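PDB 3LOP: substrate binding periplasmic protein from Ralstonia solanacearum, which binds leucine in the cleft between its two lobes and probably delivers such a ligand to a membrane transport system, as periplasmic binding proteins do. Local coordinates for residues T83-E87 and E150-G154; Y178-A183 and G203-P208; V189-L193 and Q215-G221; S229-P233 and L282-A286. One frame throughout, in Å; residues are numbered along the deposited sequence.

Interaction 1. Residues T83-E87 and E150-G154. With LEU (leucine), chain B.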
# COMPACT_ATOMS: atom_id res chain seq x y z
N THR A 83 8.20 1.48 4.14
CA THR A 83 8.21 1.26 5.58
C THR A 83 9.32 2.07 6.22
O THR A 83 9.11 2.74 7.24
CB THR A 83 8.41 -0.24 5.92
OG1 THR A 83 7.24 -0.97 5.52
CG2 THR A 83 8.62 -0.44 7.41
N ALA A 84 10.51 2.03 5.62
CA ALA A 84 11.65 2.77 6.17
C ALA A 84 11.41 4.27 6.11
O ALA A 84 11.80 5.01 7.02
CB ALA A 84 12.93 2.42 5.40
N ASN A 85 10.75 4.73 5.05
CA ASN A 85 10.47 6.15 4.89
C ASN A 85 9.51 6.67 5.96
O ASN A 85 9.76 7.71 6.56
CB ASN A 85 9.89 6.40 3.49
CG ASN A 85 10.85 6.00 2.39
OD1 ASN A 85 11.43 6.85 1.70
ND2 ASN A 85 11.02 4.70 2.21
N VAL A 86 8.43 5.94 6.20
CA VAL A 86 7.48 6.37 7.21
C VAL A 86 8.08 6.26 8.60
O VAL A 86 7.88 7.13 9.44
CB VAL A 86 6.18 5.55 7.15
CG1 VAL A 86 5.23 6.01 8.26
CG2 VAL A 86 5.52 5.72 5.79
N GLU A 87 8.83 5.19 8.86
CA GLU A 87 9.44 5.03 10.17
C GLU A 87 10.42 6.17 10.47
O GLU A 87 10.59 6.55 11.62
CB GLU A 87 10.13 3.66 10.29
CG GLU A 87 9.13 2.50 10.23
CD GLU A 87 9.75 1.14 10.51
OE1 GLU A 87 10.97 0.98 10.32
OE2 GLU A 87 9.00 0.22 10.90
N GLU A 150 16.24 -5.71 1.63
CA GLU A 150 17.25 -5.52 2.67
C GLU A 150 17.08 -4.23 3.46
O GLU A 150 17.93 -3.33 3.41
CB GLU A 150 18.64 -5.59 2.04
CG GLU A 150 19.76 -5.74 3.05
CD GLU A 150 21.05 -6.21 2.41
OE1 GLU A 150 21.51 -5.57 1.44
OE2 GLU A 150 21.60 -7.24 2.88
N ASP A 151 15.97 -4.15 4.19
CA ASP A 151 15.65 -3.01 5.03
C ASP A 151 14.42 -3.34 5.88
O ASP A 151 14.06 -4.51 6.01
CB ASP A 151 15.41 -1.75 4.17
CG ASP A 151 14.01 -1.70 3.57
OD1 ASP A 151 13.36 -2.75 3.44
OD2 ASP A 151 13.58 -0.58 3.20
N ALA A 152 13.79 -2.32 6.46
CA ALA A 152 12.62 -2.54 7.31
C ALA A 152 11.50 -3.39 6.69
O ALA A 152 10.87 -4.18 7.39
CB ALA A 152 12.06 -1.20 7.77
N LEU A 153 11.25 -3.22 5.40
CA LEU A 153 10.20 -4.00 4.74
C LEU A 153 10.52 -5.49 4.80
O LEU A 153 9.66 -6.29 5.16
CB LEU A 153 10.04 -3.58 3.27
CG LEU A 153 9.16 -4.52 2.43
CD1 LEU A 153 7.76 -4.58 3.03
CD2 LEU A 153 9.11 -4.04 0.99
N GLY A 154 11.75 -5.84 4.46
CA GLY A 154 12.16 -7.24 4.49
C GLY A 154 12.11 -7.82 5.89
O GLY A 154 11.74 -8.99 6.07
N LEU B . 5.19 1.13 0.87
CA LEU B . 5.99 0.24 -0.03
C LEU B . 5.19 -0.08 -1.28
O LEU B . 5.83 -0.46 -2.28
CB LEU B . 6.32 -1.05 0.71
CG LEU B . 6.86 -0.63 2.07
CD1 LEU B . 6.39 -1.54 3.11
CD2 LEU B . 8.34 -0.58 2.04
OXT LEU B . 3.94 0.04 -1.23
O HOH W 1 11.30 0.71 3.07
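A84 and A152 face each other at the first turns of helices 83-91 and 152-166, their CB atoms 4.4 Å apart, in a small apolar contact across the ligand cleft. The CG2 methyl of T83 lies beside A152 CB at 3.5 Å; it stands anti to the backbone N (chi1 of OG1 -69°), which leaves OG1 on the other branch to bond with T107 OG1. E87 brings one carboxylate oxygen to the same methyl, OE1 lying 3.5 Å from A152 CB, while its other oxygen, OE2, is held by S111.

The polar link is indirect, since no hydrogen bond joins the two segments. One water accepts from A84 N at 3.0 Å and donates to D151 OD2 at 2.6 Å. D151 also caps its own helix: L153 N reaches OD1 from above the carboxylate plane at 2.9 Å, and R180 forms a salt bridge with OD2.

Bound leucine supplies the third component, its side chain lying against L153, whose CD2 is 3.7 Å from the ligand's CD2. Methyl packing, a bridging water and the apolar side chain of the ligand thus join the helix starts without a direct polar bond, consistent with an interface that forms as the lobes close.

Interaction 2. Residues Y178-A183 and G203-P208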
# COMPACT_ATOMS: atom_id res chain seq x y z
N TYR A 178 17.49 -8.48 -1.54
CA TYR A 178 17.83 -7.60 -2.65
C TYR A 178 17.86 -6.20 -2.04
O TYR A 178 17.16 -5.93 -1.06
CB TYR A 178 16.79 -7.71 -3.78
CG TYR A 178 15.47 -7.04 -3.47
CD1 TYR A 178 15.29 -5.67 -3.67
CD2 TYR A 178 14.42 -7.78 -2.93
CE1 TYR A 178 14.10 -5.05 -3.34
CE2 TYR A 178 13.22 -7.16 -2.60
CZ TYR A 178 13.06 -5.80 -2.80
OH TYR A 178 11.89 -5.18 -2.45
N PRO A 179 18.66 -5.29 -2.61
CA PRO A 179 18.78 -3.90 -2.11
C PRO A 179 17.56 -3.02 -2.34
O PRO A 179 16.97 -3.04 -3.41
CB PRO A 179 20.01 -3.37 -2.86
CG PRO A 179 20.75 -4.61 -3.28
CD PRO A 179 19.65 -5.54 -3.67
N ARG A 180 17.19 -2.24 -1.33
CA ARG A 180 16.04 -1.35 -1.46
C ARG A 180 16.29 -0.32 -2.56
O ARG A 180 17.44 0.04 -2.84
CB ARG A 180 15.75 -0.62 -0.13
CG ARG A 180 16.58 0.65 0.10
CD ARG A 180 16.34 1.23 1.49
NE ARG A 180 14.93 1.51 1.75
CZ ARG A 180 14.28 2.59 1.33
NH1 ARG A 180 14.91 3.52 0.62
NH2 ARG A 180 13.00 2.74 1.62
N ASN A 181 15.21 0.13 -3.18
CA ASN A 181 15.27 1.12 -4.25
C ASN A 181 15.96 0.61 -5.50
O ASN A 181 16.46 1.39 -6.32
CB ASN A 181 15.95 2.40 -3.75
CG ASN A 181 15.04 3.61 -3.86
OD1 ASN A 181 13.87 3.49 -4.24
ND2 ASN A 181 15.57 4.78 -3.53
N THR A 182 16.01 -0.71 -5.65
CA THR A 182 16.61 -1.33 -6.82
C THR A 182 15.77 -2.54 -7.18
O THR A 182 14.84 -2.90 -6.46
CB THR A 182 18.04 -1.84 -6.57
OG1 THR A 182 17.98 -3.07 -5.84
CG2 THR A 182 18.85 -0.83 -5.78
N ALA A 183 16.12 -3.17 -8.30
CA ALA A 183 15.45 -4.37 -8.76
C ALA A 183 16.55 -5.40 -9.01
O ALA A 183 16.41 -6.28 -9.86
CB ALA A 183 14.66 -4.10 -10.03
N GLY A 203 8.38 -10.54 -0.04
CA GLY A 203 8.31 -9.41 0.87
C GLY A 203 9.12 -8.34 0.17
O GLY A 203 10.21 -7.97 0.61
N ALA A 204 8.58 -7.86 -0.94
CA ALA A 204 9.26 -6.88 -1.77
C ALA A 204 8.34 -5.84 -2.39
O ALA A 204 7.12 -5.88 -2.21
CB ALA A 204 9.99 -7.61 -2.88
N THR A 205 8.95 -4.91 -3.11
CA THR A 205 8.21 -3.86 -3.80
C THR A 205 7.93 -4.33 -5.22
O THR A 205 8.45 -5.35 -5.67
CB THR A 205 9.00 -2.54 -3.80
OG1 THR A 205 10.32 -2.78 -4.30
CG2 THR A 205 9.09 -1.99 -2.38
N ALA A 206 7.11 -3.56 -5.94
CA ALA A 206 6.70 -3.90 -7.29
C ALA A 206 7.76 -4.32 -8.31
O ALA A 206 7.69 -5.42 -8.86
CB ALA A 206 5.87 -2.76 -7.87
N GLU A 207 8.75 -3.46 -8.56
CA GLU A 207 9.77 -3.77 -9.56
C GLU A 207 10.61 -5.00 -9.26
O GLU A 207 10.75 -5.88 -10.11
CB GLU A 207 10.67 -2.55 -9.80
CG GLU A 207 11.66 -2.77 -10.94
CD GLU A 207 12.40 -1.51 -11.33
OE1 GLU A 207 13.06 -0.90 -10.46
OE2 GLU A 207 12.34 -1.13 -12.52
N PRO A 208 11.21 -5.08 -8.05
CA PRO A 208 12.00 -6.28 -7.78
C PRO A 208 11.14 -7.55 -7.80
O PRO A 208 11.58 -8.61 -8.23
CB PRO A 208 12.62 -5.99 -6.41
CG PRO A 208 11.68 -4.98 -5.80
CD PRO A 208 11.34 -4.10 -6.97
O HOH W 2 12.61 -1.19 -5.52
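Y178 reaches from the end of strand 174-178 to the loop that opens helix 206-218, and its hydroxyl is the polar hub of the contact. T205 N donates to Y178 OH at 3.0 Å, with an N-H...O angle of 154°. Q149 OE1 is a second partner of the hydroxyl, and T205 OG1 is 3.4 Å from Y178 OH, at most a weak bond whose proton may go elsewhere, so the buried oxygen has both a backbone donor and a side-chain partner.

T205 OG1 also meets a water at 3.0 Å, and this water donates to T182 O, tying the turn to the helix start. Within the type II turn from P179 to T182, T182 OG1 donates to P179 O at 2.6 Å, whereas the backbone bond from T182 N to the same oxygen is weak. E207 has its carboxylate held by S17, while its CG packs 3.4 Å from A183 CB.

The apolar part centres on the Y178 ring. P208 CB sits over one face in a CH-pi contact, 3.7 Å from the ring centroid, and A204 CB lies obliquely near CE2. With chi1 of 73°, CG falls between the backbone N and the carbonyl carbon, directing the ring across to the proline. Fixed by its face and its hydroxyl alike, Y178 probably helps to position T205, a residue of the leucine pocket.

Interaction 3. Residues V189-L193 and Q215-G221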
# COMPACT_ATOMS: atom_id res chain seq x y z
N VAL A 189 17.44 -14.74 -7.14
CA VAL A 189 16.86 -15.73 -8.05
C VAL A 189 17.73 -16.98 -8.05
O VAL A 189 17.22 -18.10 -8.00
CB VAL A 189 16.75 -15.18 -9.49
CG1 VAL A 189 16.27 -16.28 -10.43
CG2 VAL A 189 15.79 -13.99 -9.52
N ASP A 190 19.05 -16.79 -8.10
CA ASP A 190 19.96 -17.94 -8.10
C ASP A 190 19.74 -18.78 -6.85
O ASP A 190 19.62 -20.01 -6.93
CB ASP A 190 21.42 -17.49 -8.13
CG ASP A 190 21.79 -16.73 -9.40
OD1 ASP A 190 21.21 -17.01 -10.46
OD2 ASP A 190 22.68 -15.85 -9.32
N LYS A 191 19.70 -18.12 -5.70
CA LYS A 191 19.54 -18.80 -4.42
C LYS A 191 18.21 -19.53 -4.25
O LYS A 191 18.18 -20.68 -3.81
CB LYS A 191 19.72 -17.81 -3.27
CG LYS A 191 19.79 -18.46 -1.90
CD LYS A 191 20.14 -17.46 -0.82
CE LYS A 191 20.29 -18.14 0.53
NZ LYS A 191 20.58 -17.17 1.62
N LEU A 192 17.10 -18.88 -4.60
CA LEU A 192 15.80 -19.52 -4.44
C LEU A 192 15.52 -20.61 -5.47
O LEU A 192 14.74 -21.52 -5.21
CB LEU A 192 14.70 -18.46 -4.42
CG LEU A 192 14.78 -17.57 -3.18
CD1 LEU A 192 13.73 -16.47 -3.23
CD2 LEU A 192 14.59 -18.42 -1.93
N LEU A 193 16.15 -20.52 -6.64
CA LEU A 193 15.98 -21.54 -7.67
C LEU A 193 16.60 -22.84 -7.15
O LEU A 193 16.07 -23.93 -7.39
CB LEU A 193 16.70 -21.13 -8.96
CG LEU A 193 15.95 -20.28 -9.99
CD1 LEU A 193 16.92 -19.84 -11.08
CD2 LEU A 193 14.80 -21.08 -10.59
N GLN A 215 12.19 -13.80 -13.98
CA GLN A 215 13.43 -14.58 -14.05
C GLN A 215 13.33 -15.95 -13.41
O GLN A 215 13.83 -16.94 -13.95
CB GLN A 215 14.56 -13.79 -13.38
CG GLN A 215 14.96 -12.53 -14.15
CD GLN A 215 15.88 -11.63 -13.35
OE1 GLN A 215 16.85 -12.09 -12.74
NE2 GLN A 215 15.61 -10.33 -13.37
N TYR A 216 12.68 -16.02 -12.25
CA TYR A 216 12.52 -17.29 -11.55
C TYR A 216 11.78 -18.30 -12.42
O TYR A 216 12.22 -19.44 -12.58
CB TYR A 216 11.76 -17.07 -10.23
CG TYR A 216 11.49 -18.34 -9.44
CD1 TYR A 216 12.52 -19.02 -8.80
CD2 TYR A 216 10.20 -18.86 -9.36
CE1 TYR A 216 12.27 -20.20 -8.10
CE2 TYR A 216 9.94 -20.03 -8.66
CZ TYR A 216 10.98 -20.70 -8.03
OH TYR A 216 10.73 -21.88 -7.36
N ARG A 217 10.65 -17.88 -12.99
CA ARG A 217 9.86 -18.75 -13.84
C ARG A 217 10.57 -19.07 -15.16
O ARG A 217 10.54 -20.21 -15.63
CB ARG A 217 8.49 -18.12 -14.14
CG ARG A 217 7.48 -18.24 -13.01
CD ARG A 217 6.77 -19.60 -13.04
NE ARG A 217 5.64 -19.62 -12.11
CZ ARG A 217 5.68 -20.11 -10.87
NH1 ARG A 217 6.80 -20.63 -10.38
NH2 ARG A 217 4.60 -20.04 -10.11
N ALA A 218 11.23 -18.08 -15.74
CA ALA A 218 11.94 -18.28 -17.00
C ALA A 218 13.04 -19.32 -16.87
O ALA A 218 13.35 -20.04 -17.82
CB ALA A 218 12.52 -16.96 -17.50
N ARG A 219 13.62 -19.41 -15.68
CA ARG A 219 14.70 -20.36 -15.44
C ARG A 219 14.26 -21.70 -14.87
O ARG A 219 15.08 -22.48 -14.40
CB ARG A 219 15.75 -19.71 -14.54
CG ARG A 219 16.44 -18.51 -15.21
CD ARG A 219 17.31 -17.74 -14.23
NE ARG A 219 18.39 -18.56 -13.70
CZ ARG A 219 19.27 -18.14 -12.80
NH1 ARG A 219 19.19 -16.90 -12.32
NH2 ARG A 219 20.21 -18.96 -12.36
N GLY A 220 12.95 -21.96 -14.92
CA GLY A 220 12.45 -23.24 -14.44
C GLY A 220 11.87 -23.33 -13.04
O GLY A 220 11.51 -24.42 -12.60
N GLY A 221 11.78 -22.20 -12.35
CA GLY A 221 11.23 -22.21 -11.00
C GLY A 221 9.75 -22.58 -11.03
O GLY A 221 8.99 -22.00 -11.79
O HOH W 3 12.83 -23.19 -6.40
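V189-L193 is a continuous piece of helix 186-194, whereas Q215-G221 holds the last turn of helix 206-218 and the loop that leaves it. The CA atoms come closest at V189 with Y216 and at L193 with G221, 5.8 Å in both pairs. A Schellman motif ends the second helix: G221 N bonds to Y216 O and G220 N to R217 O, with G220 at a positive phi of 98° as the C-prime residue.

At the surface, R219 and D190 form a salt bridge in which NH1 and NH2 both donate to OD1. D190 OD1 is 2.7 Å from R219 NH1 and 2.9 Å from R219 NH2, and lies in the guanidinium plane, although the carboxylate is turned 69° from that plane. A bend at chi3 (62°) turns the guanidinium toward D190. There L193 CD1 lies over one face of the guanidinium, 3.3 Å from R219 NE, and V189 CG1 approaches NH1 obliquely.

Deeper in, L193 CD2 packs 3.6 Å from Y216 CD1, while CA of G221 rests on one face of the tyrosine ring. A water lies 2.8 Å from L192 O and 2.7 Å from Y216 OH, bridging the two; the same hydroxyl bonds to A223 N.

Further inward, L192 and Y216 both touch I200 on strand 199-203, and F212 meets the Y216 ring nearly parallel. The two helices thus lie side by side on the four-stranded parallel sheet, with the charged pair on their outer side.

Interaction 4. Residues S229-P233 and L282-A286. With LEU (leucine), chain B.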
# COMPACT_ATOMS: atom_id res chain seq x y z
N SER A 229 0.74 -6.86 -0.24
CA SER A 229 -0.05 -5.89 -1.00
C SER A 229 0.79 -4.73 -1.53
O SER A 229 0.28 -3.81 -2.16
CB SER A 229 -1.20 -5.35 -0.14
OG SER A 229 -0.70 -4.67 1.00
N SER A 230 2.09 -4.77 -1.24
CA SER A 230 3.01 -3.76 -1.73
C SER A 230 3.26 -4.07 -3.20
O SER A 230 3.86 -3.27 -3.93
CB SER A 230 4.33 -3.83 -0.95
OG SER A 230 4.82 -5.16 -0.90
N ILE A 231 2.80 -5.24 -3.63
CA ILE A 231 2.95 -5.69 -5.01
C ILE A 231 1.60 -5.71 -5.73
O ILE A 231 0.79 -6.61 -5.53
CB ILE A 231 3.55 -7.10 -5.05
CG1 ILE A 231 4.89 -7.11 -4.32
CG2 ILE A 231 3.71 -7.56 -6.50
CD1 ILE A 231 5.41 -8.49 -3.99
N ASP A 232 1.36 -4.71 -6.57
CA ASP A 232 0.11 -4.61 -7.32
C ASP A 232 0.10 -5.75 -8.35
O ASP A 232 0.95 -5.80 -9.23
CB ASP A 232 0.05 -3.26 -8.02
CG ASP A 232 -1.30 -2.98 -8.65
OD1 ASP A 232 -1.84 -3.89 -9.32
OD2 ASP A 232 -1.81 -1.85 -8.49
N PRO A 233 -0.87 -6.68 -8.25
CA PRO A 233 -0.91 -7.79 -9.21
C PRO A 233 -1.09 -7.35 -10.66
O PRO A 233 -0.70 -8.07 -11.58
CB PRO A 233 -2.08 -8.64 -8.70
CG PRO A 233 -2.98 -7.63 -8.07
CD PRO A 233 -2.01 -6.74 -7.32
N LEU A 282 -6.97 2.53 -13.78
CA LEU A 282 -7.54 1.86 -12.63
C LEU A 282 -6.55 0.77 -12.20
O LEU A 282 -6.14 -0.05 -13.03
CB LEU A 282 -8.88 1.23 -13.00
CG LEU A 282 -9.58 0.33 -11.98
CD1 LEU A 282 -9.92 1.12 -10.73
CD2 LEU A 282 -10.85 -0.24 -12.61
N SER A 283 -6.16 0.78 -10.93
CA SER A 283 -5.22 -0.21 -10.41
C SER A 283 -5.39 -0.29 -8.91
O SER A 283 -6.01 0.58 -8.30
CB SER A 283 -3.78 0.18 -10.72
OG SER A 283 -3.39 1.31 -9.96
N PHE A 284 -4.82 -1.33 -8.30
CA PHE A 284 -4.92 -1.48 -6.86
C PHE A 284 -4.33 -0.28 -6.11
O PHE A 284 -4.98 0.26 -5.22
CB PHE A 284 -4.22 -2.77 -6.41
CG PHE A 284 -5.14 -3.96 -6.31
CD1 PHE A 284 -6.03 -4.08 -5.25
CD2 PHE A 284 -5.12 -4.95 -7.29
CE1 PHE A 284 -6.89 -5.18 -5.16
CE2 PHE A 284 -5.98 -6.05 -7.21
CZ PHE A 284 -6.87 -6.16 -6.15
N ARG A 285 -3.13 0.15 -6.48
CA ARG A 285 -2.52 1.28 -5.79
C ARG A 285 -3.25 2.59 -6.05
O ARG A 285 -3.28 3.47 -5.19
CB ARG A 285 -1.03 1.40 -6.14
CG ARG A 285 -0.19 0.13 -5.89
CD ARG A 285 -0.59 -0.63 -4.63
NE ARG A 285 -0.30 0.06 -3.37
CZ ARG A 285 0.90 0.11 -2.78
NH1 ARG A 285 1.95 -0.49 -3.33
NH2 ARG A 285 1.03 0.73 -1.62
N ALA A 286 -3.86 2.74 -7.23
CA ALA A 286 -4.59 3.97 -7.52
C ALA A 286 -5.84 4.00 -6.65
O ALA A 286 -6.26 5.05 -6.15
CB ALA A 286 -4.96 4.04 -9.00
N LEU B . 5.19 1.13 0.87
CA LEU B . 5.99 0.24 -0.03
C LEU B . 5.19 -0.08 -1.28
O LEU B . 5.83 -0.46 -2.28
CB LEU B . 6.32 -1.05 0.71
CG LEU B . 6.86 -0.63 2.07
CD1 LEU B . 6.39 -1.54 3.11
CD2 LEU B . 8.34 -0.58 2.04
OXT LEU B . 3.94 0.04 -1.23
O HOH W 4 2.62 -1.81 -5.92
O HOH W 5 -4.12 -3.32 -10.45
O HOH W 6 -0.60 0.55 -9.54
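The carboxylate end of the leucine pocket is built here, where the loop S229-P233 meets the start of helix 284-303 and R285 reaches the ligand. Its NH1 and NH2 donate to the same carboxylate oxygen, OXT of leucine, at 2.9 and 3.0 Å, so the ligand oxygen sits at the edge of the guanidinium. Bends at chi2 (-38°) and chi3 (-68°) fold the chain back from the helix, and a salt bridge to E288 holds NE. S229 O lies over one face of the group. A water accepts from R285 NH1 and donates to S230 O, replacing a direct bond between those atoms. S230 CB adds an apolar touch, 3.8 Å from the CB of leucine, while its OG bonds to A204 O.

D232 carries the direct hydrogen bond between the segments. R285 N donates to D232 OD2 at 3.1 Å and 161°, approaching on the anti side of the carboxylate, tilted out of its plane. A water bridges D232 OD1 to F284 N, and another joins OD2 to S283 OG; OD1 also caps the next helix through G234 N. P233 CG packs against F284 CE2 at 3.5 Å.

S283 is the N-cap of helix 284-303, its OG accepting from A286 N. The helix dipole would probably stabilise the acidic D232 here, and the R285 N bond probably helps hold the helix start that presents the arginine.

In the fold
Three of the contacts gather at the ligand cleft and one lies apart. Interactions 1 and 4 both touch the leucine, the former beside its apolar side chain and the latter at its carboxylate, so methyl packing in one gives way to charge in the other. Interaction 2, the most buried, lies between them: R180 of its turn forms a salt bridge with D151 of interaction 1, and its A204 O is bonded by S230 of interaction 4. Interaction 3 shares helix 206-218 with interaction 2, but its centre lies about 26 Å from the centre of the chain, where an exposed salt bridge borders an apolar layer. Water bridges occur in all four.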